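PDB 7MGV: CdnC from Chryseobacterium gregarium DSM 19109, which is an ATP-grasp ligase that uses ATP to install single and bicyclic omega-ester macrocycles in the core of a ribosomally made precursor peptide. Local coordinates for residues H102-E107 against A115-I120; I51-D56 against N62-T67; F204-V207 against D211-E214. All coordinates share one frame; numbering follows the deposited sequence.

Interaction 1. Residues H102-E107 against A115-I120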
loop_
_atom_site.group_PDB
_atom_site.type_symbol
_atom_site.label_atom_id
_atom_site.label_comp_id
_atom_site.label_asym_id
_atom_site.label_seq_id
_atom_site.Cartn_x
_atom_site.Cartn_y
_atom_site.Cartn_z
ATOM N N HIS A 102 -15.832 6.387 -11.131
ATOM C CA HIS A 102 -16.208 6.662 -12.510
ATOM C C HIS A 102 -17.284 7.739 -12.553
ATOM O O HIS A 102 -18.294 7.653 -11.846
ATOM C CB HIS A 102 -16.699 5.390 -13.197
ATOM C CG HIS A 102 -16.968 5.562 -14.660
ATOM N ND1 HIS A 102 -18.215 5.876 -15.156
ATOM C CD2 HIS A 102 -16.149 5.470 -15.734
ATOM C CE1 HIS A 102 -18.152 5.967 -16.472
ATOM N NE2 HIS A 102 -16.909 5.727 -16.848
ATOM N N GLY A 103 -17.062 8.760 -13.379
ATOM C CA GLY A 103 -17.991 9.855 -13.523
ATOM C C GLY A 103 -17.706 11.056 -12.645
ATOM O O GLY A 103 -18.275 12.127 -12.886
ATOM N N ILE A 104 -16.843 10.912 -11.636
ATOM C CA ILE A 104 -16.549 12.024 -10.736
ATOM C C ILE A 104 -15.847 13.154 -11.477
ATOM O O ILE A 104 -16.020 14.332 -11.140
ATOM C CB ILE A 104 -15.716 11.523 -9.536
ATOM C CG1 ILE A 104 -16.519 10.507 -8.723
ATOM C CG2 ILE A 104 -15.281 12.678 -8.646
ATOM C CD1 ILE A 104 -17.643 11.124 -7.924
ATOM N N LYS A 105 -15.063 12.823 -12.506
ATOM C CA LYS A 105 -14.323 13.852 -13.233
ATOM C C LYS A 105 -15.266 14.836 -13.916
ATOM O O LYS A 105 -15.005 16.044 -13.937
ATOM C CB LYS A 105 -13.390 13.201 -14.254
ATOM C CG LYS A 105 -12.313 14.132 -14.791
ATOM C CD LYS A 105 -11.372 13.404 -15.739
ATOM C CE LYS A 105 -10.442 14.377 -16.449
ATOM N NZ LYS A 105 -9.543 15.093 -15.501
ATOM N N GLU A 106 -16.372 14.340 -14.472
ATOM C CA GLU A 106 -17.325 15.207 -15.152
ATOM C C GLU A 106 -18.182 16.018 -14.190
ATOM O O GLU A 106 -18.708 17.064 -14.584
ATOM C CB GLU A 106 -18.233 14.375 -16.062
ATOM C CG GLU A 106 -17.969 14.563 -17.546
ATOM C CD GLU A 106 -18.625 13.491 -18.395
ATOM O OE1 GLU A 106 -19.685 12.971 -17.985
ATOM O OE2 GLU A 106 -18.079 13.166 -19.471
ATOM N N GLU A 107 -18.329 15.570 -12.942
ATOM C CA GLU A 107 -19.229 16.226 -12.001
ATOM C C GLU A 107 -18.557 17.320 -11.183
ATOM O O GLU A 107 -19.221 18.293 -10.808
ATOM C CB GLU A 107 -19.837 15.191 -11.048
ATOM C CG GLU A 107 -20.628 14.092 -11.738
ATOM C CD GLU A 107 -22.025 14.535 -12.134
ATOM O OE1 GLU A 107 -22.418 15.665 -11.778
ATOM O OE2 GLU A 107 -22.729 13.747 -12.800
ATOM N N ALA A 115 -8.007 15.846 -4.948
ATOM C CA ALA A 115 -8.297 15.656 -3.530
ATOM C C ALA A 115 -9.524 14.778 -3.326
ATOM O O ALA A 115 -9.545 13.927 -2.427
ATOM C CB ALA A 115 -8.489 17.009 -2.848
ATOM N N ALA A 116 -10.559 14.964 -4.151
ATOM C CA ALA A 116 -11.770 14.171 -3.992
ATOM C C ALA A 116 -11.514 12.705 -4.309
ATOM O O ALA A 116 -11.991 11.820 -3.591
ATOM C CB ALA A 116 -12.883 14.728 -4.877
ATOM N N MET A 117 -10.768 12.425 -5.380
ATOM C CA MET A 117 -10.442 11.038 -5.693
ATOM C C MET A 117 -9.551 10.430 -4.619
ATOM O O MET A 117 -9.701 9.250 -4.280
ATOM C CB MET A 117 -9.780 10.949 -7.067
ATOM C CG MET A 117 -10.709 11.300 -8.218
ATOM S SD MET A 117 -12.106 10.167 -8.380
ATOM C CE MET A 117 -11.488 9.006 -9.594
ATOM N N GLY A 118 -8.631 11.219 -4.062
ATOM C CA GLY A 118 -7.834 10.728 -2.950
ATOM C C GLY A 118 -8.687 10.333 -1.761
ATOM O O GLY A 118 -8.515 9.255 -1.186
ATOM N N GLU A 119 -9.635 11.196 -1.388
ATOM C CA GLU A 119 -10.505 10.889 -0.256
ATOM C C GLU A 119 -11.395 9.685 -0.548
ATOM O O GLU A 119 -11.610 8.841 0.328
ATOM C CB GLU A 119 -11.354 12.106 0.108
ATOM C CG GLU A 119 -12.304 11.865 1.272
ATOM C CD GLU A 119 -11.606 11.892 2.621
ATOM O OE1 GLU A 119 -10.414 12.267 2.673
ATOM O OE2 GLU A 119 -12.251 11.541 3.632
ATOM N N ILE A 120 -11.919 9.589 -1.772
ATOM C CA ILE A 120 -12.759 8.453 -2.147
ATOM C C ILE A 120 -11.973 7.153 -2.028
ATOM O O ILE A 120 -12.422 6.183 -1.395
ATOM C CB ILE A 120 -13.308 8.651 -3.572
ATOM C CG1 ILE A 120 -14.390 9.732 -3.591
ATOM C CG2 ILE A 120 -13.837 7.344 -4.135
ATOM C CD1 ILE A 120 -14.666 10.297 -4.970
#

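Interaction 2. Residues I51-D56 against N62-T67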
loop_
_atom_site.group_PDB
_atom_site.type_symbol
_atom_site.label_atom_id
_atom_site.label_comp_id
_atom_site.label_asym_id
_atom_site.label_seq_id
_atom_site.Cartn_x
_atom_site.Cartn_y
_atom_site.Cartn_z
ATOM N N ILE A 51 -22.860 -10.712 -2.162
ATOM C CA ILE A 51 -23.130 -9.281 -2.236
ATOM C C ILE A 51 -22.096 -8.667 -3.169
ATOM O O ILE A 51 -20.893 -8.700 -2.881
ATOM C CB ILE A 51 -23.091 -8.618 -0.851
ATOM C CG1 ILE A 51 -24.173 -9.212 0.052
ATOM C CG2 ILE A 51 -23.272 -7.113 -0.978
ATOM C CD1 ILE A 51 -24.213 -8.600 1.434
ATOM N N ARG A 52 -22.563 -8.112 -4.283
ATOM C CA ARG A 52 -21.684 -7.562 -5.307
ATOM C C ARG A 52 -21.510 -6.065 -5.081
ATOM O O ARG A 52 -22.484 -5.306 -5.133
ATOM C CB ARG A 52 -22.247 -7.833 -6.701
ATOM C CG ARG A 52 -21.253 -7.617 -7.831
ATOM C CD ARG A 52 -21.818 -8.109 -9.153
ATOM N NE ARG A 52 -20.768 -8.455 -10.108
ATOM C CZ ARG A 52 -20.496 -7.757 -11.206
ATOM N NH1 ARG A 52 -21.197 -6.669 -11.494
ATOM N NH2 ARG A 52 -19.524 -8.149 -12.017
ATOM N N PHE A 53 -20.273 -5.647 -4.833
ATOM C CA PHE A 53 -19.917 -4.239 -4.683
ATOM C C PHE A 53 -19.042 -3.874 -5.877
ATOM O O PHE A 53 -17.831 -4.115 -5.869
ATOM C CB PHE A 53 -19.203 -3.989 -3.356
ATOM C CG PHE A 53 -19.003 -2.530 -3.026
ATOM C CD1 PHE A 53 -19.549 -1.533 -3.820
ATOM C CD2 PHE A 53 -18.267 -2.158 -1.913
ATOM C CE1 PHE A 53 -19.359 -0.197 -3.513
ATOM C CE2 PHE A 53 -18.077 -0.825 -1.599
ATOM C CZ PHE A 53 -18.623 0.156 -2.401
ATOM N N ASN A 54 -19.658 -3.293 -6.903
ATOM C CA ASN A 54 -18.924 -2.885 -8.092
ATOM C C ASN A 54 -18.247 -1.548 -7.821
ATOM O O ASN A 54 -18.911 -0.553 -7.510
ATOM C CB ASN A 54 -19.852 -2.813 -9.299
ATOM C CG ASN A 54 -19.898 -4.120 -10.065
ATOM O OD1 ASN A 54 -20.425 -4.185 -11.174
ATOM N ND2 ASN A 54 -19.338 -5.170 -9.474
ATOM N N VAL A 55 -16.921 -1.532 -7.950
ATOM C CA VAL A 55 -16.120 -0.466 -7.365
ATOM C C VAL A 55 -16.063 0.781 -8.239
ATOM O O VAL A 55 -15.837 1.881 -7.719
ATOM C CB VAL A 55 -14.713 -1.013 -7.061
ATOM C CG1 VAL A 55 -13.804 -0.917 -8.279
ATOM C CG2 VAL A 55 -14.120 -0.317 -5.866
ATOM N N ASP A 56 -16.267 0.649 -9.552
ATOM C CA ASP A 56 -16.297 1.826 -10.412
ATOM C C ASP A 56 -17.545 2.665 -10.184
ATOM O O ASP A 56 -17.540 3.861 -10.500
ATOM C CB ASP A 56 -16.207 1.414 -11.882
ATOM C CG ASP A 56 -17.215 0.345 -12.251
ATOM O OD1 ASP A 56 -17.576 -0.467 -11.373
ATOM O OD2 ASP A 56 -17.644 0.315 -13.424
ATOM N N ASN A 62 -23.269 3.798 -6.113
ATOM C CA ASN A 62 -23.474 3.130 -4.835
ATOM C C ASN A 62 -23.328 4.126 -3.693
ATOM O O ASN A 62 -22.705 5.182 -3.835
ATOM C CB ASN A 62 -22.488 1.972 -4.618
ATOM C CG ASN A 62 -22.391 1.046 -5.807
ATOM O OD1 ASN A 62 -21.428 1.102 -6.566
ATOM N ND2 ASN A 62 -23.389 0.186 -5.975
ATOM N N LYS A 63 -23.919 3.779 -2.550
ATOM C CA LYS A 63 -23.769 4.569 -1.332
ATOM C C LYS A 63 -23.352 3.648 -0.195
ATOM O O LYS A 63 -24.048 2.676 0.105
ATOM C CB LYS A 63 -25.065 5.315 -0.991
ATOM C CG LYS A 63 -25.602 6.153 -2.143
ATOM C CD LYS A 63 -27.107 6.351 -2.059
ATOM C CE LYS A 63 -27.568 7.471 -2.981
ATOM N NZ LYS A 63 -27.780 6.982 -4.373
ATOM N N LEU A 64 -22.226 3.956 0.439
ATOM C CA LEU A 64 -21.647 3.117 1.479
ATOM C C LEU A 64 -21.550 3.908 2.777
ATOM O O LEU A 64 -21.203 5.092 2.764
ATOM C CB LEU A 64 -20.262 2.616 1.058
ATOM C CG LEU A 64 -19.437 1.829 2.077
ATOM C CD1 LEU A 64 -20.001 0.429 2.273
ATOM C CD2 LEU A 64 -17.983 1.775 1.636
ATOM N N SER A 65 -21.855 3.262 3.902
ATOM C CA SER A 65 -21.794 3.971 5.176
ATOM C C SER A 65 -21.419 3.018 6.302
ATOM O O SER A 65 -22.065 1.983 6.481
ATOM C CB SER A 65 -23.134 4.652 5.490
ATOM O OG SER A 65 -23.264 4.871 6.885
ATOM N N THR A 66 -20.384 3.381 7.058
ATOM C CA THR A 66 -20.051 2.722 8.314
ATOM C C THR A 66 -20.319 3.687 9.464
ATOM O O THR A 66 -19.873 4.838 9.433
ATOM C CB THR A 66 -18.592 2.264 8.342
ATOM O OG1 THR A 66 -18.404 1.194 7.410
ATOM C CG2 THR A 66 -18.219 1.774 9.734
ATOM N N THR A 67 -21.045 3.211 10.472
ATOM C CA THR A 67 -21.456 4.016 11.610
ATOM C C THR A 67 -21.132 3.279 12.900
ATOM O O THR A 67 -21.234 2.051 12.970
ATOM C CB THR A 67 -22.959 4.334 11.560
ATOM O OG1 THR A 67 -23.374 4.506 10.198
ATOM C CG2 THR A 67 -23.259 5.603 12.339
#

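Interaction 3. Residues F204-V207 against D211-E214. With ADP (adenosine-5'-diphosphate), chain F.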
loop_
_atom_site.group_PDB
_atom_site.type_symbol
_atom_site.label_atom_id
_atom_site.label_comp_id
_atom_site.label_asym_id
_atom_site.label_seq_id
_atom_site.Cartn_x
_atom_site.Cartn_y
_atom_site.Cartn_z
ATOM N N PHE A 204 7.707 -3.864 -24.226
ATOM C CA PHE A 204 7.765 -5.297 -23.991
ATOM C C PHE A 204 9.108 -5.667 -23.381
ATOM O O PHE A 204 10.111 -4.975 -23.581
ATOM C CB PHE A 204 7.564 -6.092 -25.288
ATOM C CG PHE A 204 6.196 -5.953 -25.885
ATOM C CD1 PHE A 204 5.146 -6.735 -25.433
ATOM C CD2 PHE A 204 5.959 -5.047 -26.904
ATOM C CE1 PHE A 204 3.885 -6.613 -25.984
ATOM C CE2 PHE A 204 4.700 -4.919 -27.459
ATOM C CZ PHE A 204 3.661 -5.704 -26.998
ATOM N N THR A 205 9.119 -6.764 -22.631
ATOM C CA THR A 205 10.378 -7.353 -22.203
ATOM C C THR A 205 11.166 -7.796 -23.428
ATOM O O THR A 205 10.672 -8.580 -24.243
ATOM C CB THR A 205 10.123 -8.534 -21.269
ATOM O OG1 THR A 205 9.349 -8.095 -20.144
ATOM C CG2 THR A 205 11.437 -9.123 -20.778
ATOM N N ASN A 206 12.384 -7.281 -23.567
ATOM C CA ASN A 206 13.192 -7.568 -24.741
ATOM C C ASN A 206 14.653 -7.657 -24.330
ATOM O O ASN A 206 15.067 -7.103 -23.307
ATOM C CB ASN A 206 13.003 -6.504 -25.829
ATOM C CG ASN A 206 13.248 -7.047 -27.222
ATOM O OD1 ASN A 206 13.352 -8.257 -27.419
ATOM N ND2 ASN A 206 13.336 -6.152 -28.201
ATOM N N VAL A 207 15.433 -8.365 -25.148
ATOM C CA VAL A 207 16.845 -8.550 -24.849
ATOM C C VAL A 207 17.598 -7.242 -25.059
ATOM O O VAL A 207 17.240 -6.412 -25.905
ATOM C CB VAL A 207 17.441 -9.676 -25.713
ATOM C CG1 VAL A 207 16.845 -11.015 -25.317
ATOM C CG2 VAL A 207 17.207 -9.396 -27.191
ATOM N N ASP A 211 22.424 -2.310 -29.917
ATOM C CA ASP A 211 21.780 -1.032 -30.198
ATOM C C ASP A 211 21.226 -0.399 -28.926
ATOM O O ASP A 211 21.413 0.800 -28.691
ATOM C CB ASP A 211 20.671 -1.214 -31.235
ATOM C CG ASP A 211 20.510 -0.003 -32.135
ATOM O OD1 ASP A 211 19.393 0.559 -32.175
ATOM O OD2 ASP A 211 21.490 0.383 -32.798
ATOM N N LYS A 212 20.553 -1.190 -28.084
ATOM C CA LYS A 212 20.028 -0.652 -26.833
ATOM C C LYS A 212 21.141 -0.351 -25.838
ATOM O O LYS A 212 20.971 0.507 -24.964
ATOM C CB LYS A 212 19.016 -1.622 -26.227
ATOM C CG LYS A 212 17.994 -2.148 -27.219
ATOM C CD LYS A 212 16.614 -2.257 -26.604
ATOM C CE LYS A 212 15.667 -3.015 -27.518
ATOM N NZ LYS A 212 15.737 -2.520 -28.921
ATOM N N LEU A 213 22.277 -1.044 -25.951
ATOM C CA LEU A 213 23.411 -0.777 -25.071
ATOM C C LEU A 213 23.938 0.643 -25.228
ATOM O O LEU A 213 24.641 1.135 -24.337
ATOM C CB LEU A 213 24.532 -1.782 -25.343
ATOM C CG LEU A 213 25.411 -2.174 -24.155
ATOM C CD1 LEU A 213 24.557 -2.685 -23.007
ATOM C CD2 LEU A 213 26.436 -3.220 -24.568
ATOM N N GLU A 214 23.619 1.310 -26.340
ATOM C CA GLU A 214 24.025 2.700 -26.514
ATOM C C GLU A 214 23.254 3.622 -25.578
ATOM O O GLU A 214 23.822 4.569 -25.020
ATOM C CB GLU A 214 23.823 3.125 -27.969
ATOM C CG GLU A 214 24.946 3.977 -28.532
ATOM C CD GLU A 214 26.180 3.165 -28.873
ATOM O OE1 GLU A 214 26.193 2.523 -29.945
ATOM O OE2 GLU A 214 27.137 3.168 -28.070
HETATM P PB ADP F . 2.835 -10.313 -21.498
HETATM O O1B ADP F . 3.258 -10.737 -20.111
HETATM O O2B ADP F . 1.807 -9.208 -21.518
HETATM O O3B ADP F . 2.561 -11.461 -22.441
HETATM P PA ADP F . 5.296 -9.080 -21.103
HETATM O O1A ADP F . 4.654 -8.435 -19.897
HETATM O O2A ADP F . 6.346 -8.349 -21.906
HETATM O O3A ADP F . 4.163 -9.635 -22.100
HETATM O "O5'" ADP F . 5.909 -10.486 -20.632
HETATM C "C5'" ADP F . 7.268 -10.609 -20.246
HETATM C "C4'" ADP F . 7.800 -11.875 -20.901
HETATM O "O4'" ADP F . 9.213 -11.955 -20.721
HETATM C "C3'" ADP F . 7.178 -13.127 -20.306
HETATM O "O3'" ADP F . 6.436 -13.821 -21.313
HETATM C "C2'" ADP F . 8.340 -13.984 -19.851
HETATM O "O2'" ADP F . 8.227 -15.300 -20.397
HETATM C "C1'" ADP F . 9.582 -13.289 -20.383
HETATM N N9 ADP F . 10.630 -13.254 -19.340
HETATM C C8 ADP F . 10.536 -12.644 -18.143
HETATM N N7 ADP F . 11.675 -12.808 -17.424
HETATM C C5 ADP F . 12.520 -13.541 -18.174
HETATM C C6 ADP F . 13.891 -14.075 -18.022
HETATM N N6 ADP F . 14.605 -13.856 -16.891
HETATM N N1 ADP F . 14.401 -14.792 -19.049
HETATM C C2 ADP F . 13.703 -15.019 -20.178
HETATM N N3 ADP F . 12.456 -14.564 -20.386
HETATM C C4 ADP F . 11.825 -13.834 -19.435
#

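Interaction 1. Residues H102-E107 against A115-I120
I104 is the hub of this contact, meeting M117 with its branch point and I120 with its longer arm. The thioether of M117 lies alongside the isoleucine: SD is 4.0 Å from CB of I104, and the two side chains run past each other in opposite directions. CG2 of I104 comes almost as close to the same sulfur, so SD sits against both atoms. The first torsion of the methionine (chi1 -67°) and the bend at chi2 (-63°) bring the sulfur across, although the CB of M117 is not aimed at I104. I120 approaches differently, tip to tip. Its extended outer arm (chi2 162°) carries CD1 to 4.2 Å from CG1 of I104, with CG1 of I104 lying beside its own backbone N.

The backbone behind I104 is a single short turn, in which E107 N donates to I104 O at 3.2 Å. G103 leads into this turn with a positive phi, a conformation in which a side chain would run into the carbonyl O of H102.

Further out, L60 packs on I104, and Y58 and P59 pack on I120. Y221 of the second subunit touches both isoleucines, while E119 on the same long helix 110-130 hydrogen-bonds to Q189 and T190 of that subunit.

The CA atoms of I104 and M117 are 8.0 Å apart. All the side-chain contacts between the short turn and the helix of this pre-ATP-grasp region are apolar, so the contact rests on van der Waals packing without directional bonds; hydrogen bonds to the second subunit come from E119 on the same helix.

Interaction 2. Residues I51-D56 against N62-T67
F53 reaches from the end of strand 48-54 to N62, just before strand 63-69, and to L64 near the start of that strand, and its ring meets both. The apolar part lies on the two ring carbons flanking CZ. CE2 of F53 is 4.2 Å from the methyl CD2 of L64, the two side chains crossing at about a right angle, and CE1 of F53 is 4.0 Å from CB of N62. The ring comes this far across because CG is anti to the backbone N (chi1 -171°); L64 has the same first torsion, 174°, and extends to meet it.

The flat groups meet edge-on. The carboxamide of N62 stands at the rim of the F53 ring near CE1, the two planes 85° apart, so no stack forms.

The polar part is a single approach. The N62 amide atom modelled as OD1 is 3.2 Å from O of N54, although which end of this amide is which is uncertain. Shortened to an alanine, position N62 would probably leave the CE1 edge of F53 without its amide neighbour, open a gap there and rob N54 O of a polar group.

Backbone bonds of F53 to I26 and T28 hold its strand in the parallel sheet, while L124 of helix 110-130 and L77 pack on the F53 side chain. Around the N62-T67 segment, N169 of the second subunit hydrogen-bonds to N of L64 and O of N62, and S65-T67 pair with a strand of that subunit in an antiparallel ladder.

The chemistry is thus mixed: a buried aromatic ring joins strand 48-54 of the parallel sheet to strand 63-69 of the antiparallel one, with a carboxamide at its rim next to a strand-end carbonyl.

Interaction 3. Residues F204-V207 against D211-E214
This is a sparse surface contact between N206 and V207, at the end of strand 199-207, and K212 in the loop that follows, with the nucleotide site just upstream on the same strand. The lysine touches with its CE methylene, which is 4.0 Å from ND2 of N206 and 4.1 Å from O of V207. Its chain and that of N206 cross at about a right angle; the bend at chi2 (-141°) helps carry CE to the strand end. This is van der Waals packing, and N206 and K212 each also pack on an aromatic side chain of the bound peptide.

T205 and F204 line the ADP pocket. The backbone N of T205 donates to alpha-phosphate oxygen O2A of ADP at 3.3 Å, nearly straight at 173°, and OG1 of T205 adds a weak bond to the same oxygen. CG2 of T205 rests 3.6 Å from O4' of the ribose. O2A also lies at the ring edge of F204, 4.1 Å from CD1.

On the loop side, OD1 of N209 accepts a hydrogen bond from K212 N and a weak one from D211 N, which probably helps hold the turn. Strand 199-207 lies beside strand 184-187 in an antiparallel sheet, where N206 pairs with A186 and T205 packs on V185 and K187; the ADP pocket draws residues from this sheet and from the one containing strands 234-241 and 297-304, consistent with the ATP-grasp fold.

In the fold
From the N terminus, interaction 2 comes first: it closes the short loop between strands 48-54 and 63-69, bringing the edge of the parallel sheet up to the antiparallel hairpin region. Interaction 1 then closes the connection from the turn 104-107 into helix 110-130, whose later part also packs on residues of interaction 2. The two touch directly, H102 N lying 3.1 Å from D56 O in a probable hydrogen bond, and both abut the second subunit. Interaction 3 closes a three-residue connection beyond strand 199-207 at the nucleotide site, its centre about 45 Å from that of interaction 2. The three follow in series along the chain; none nests or crosses.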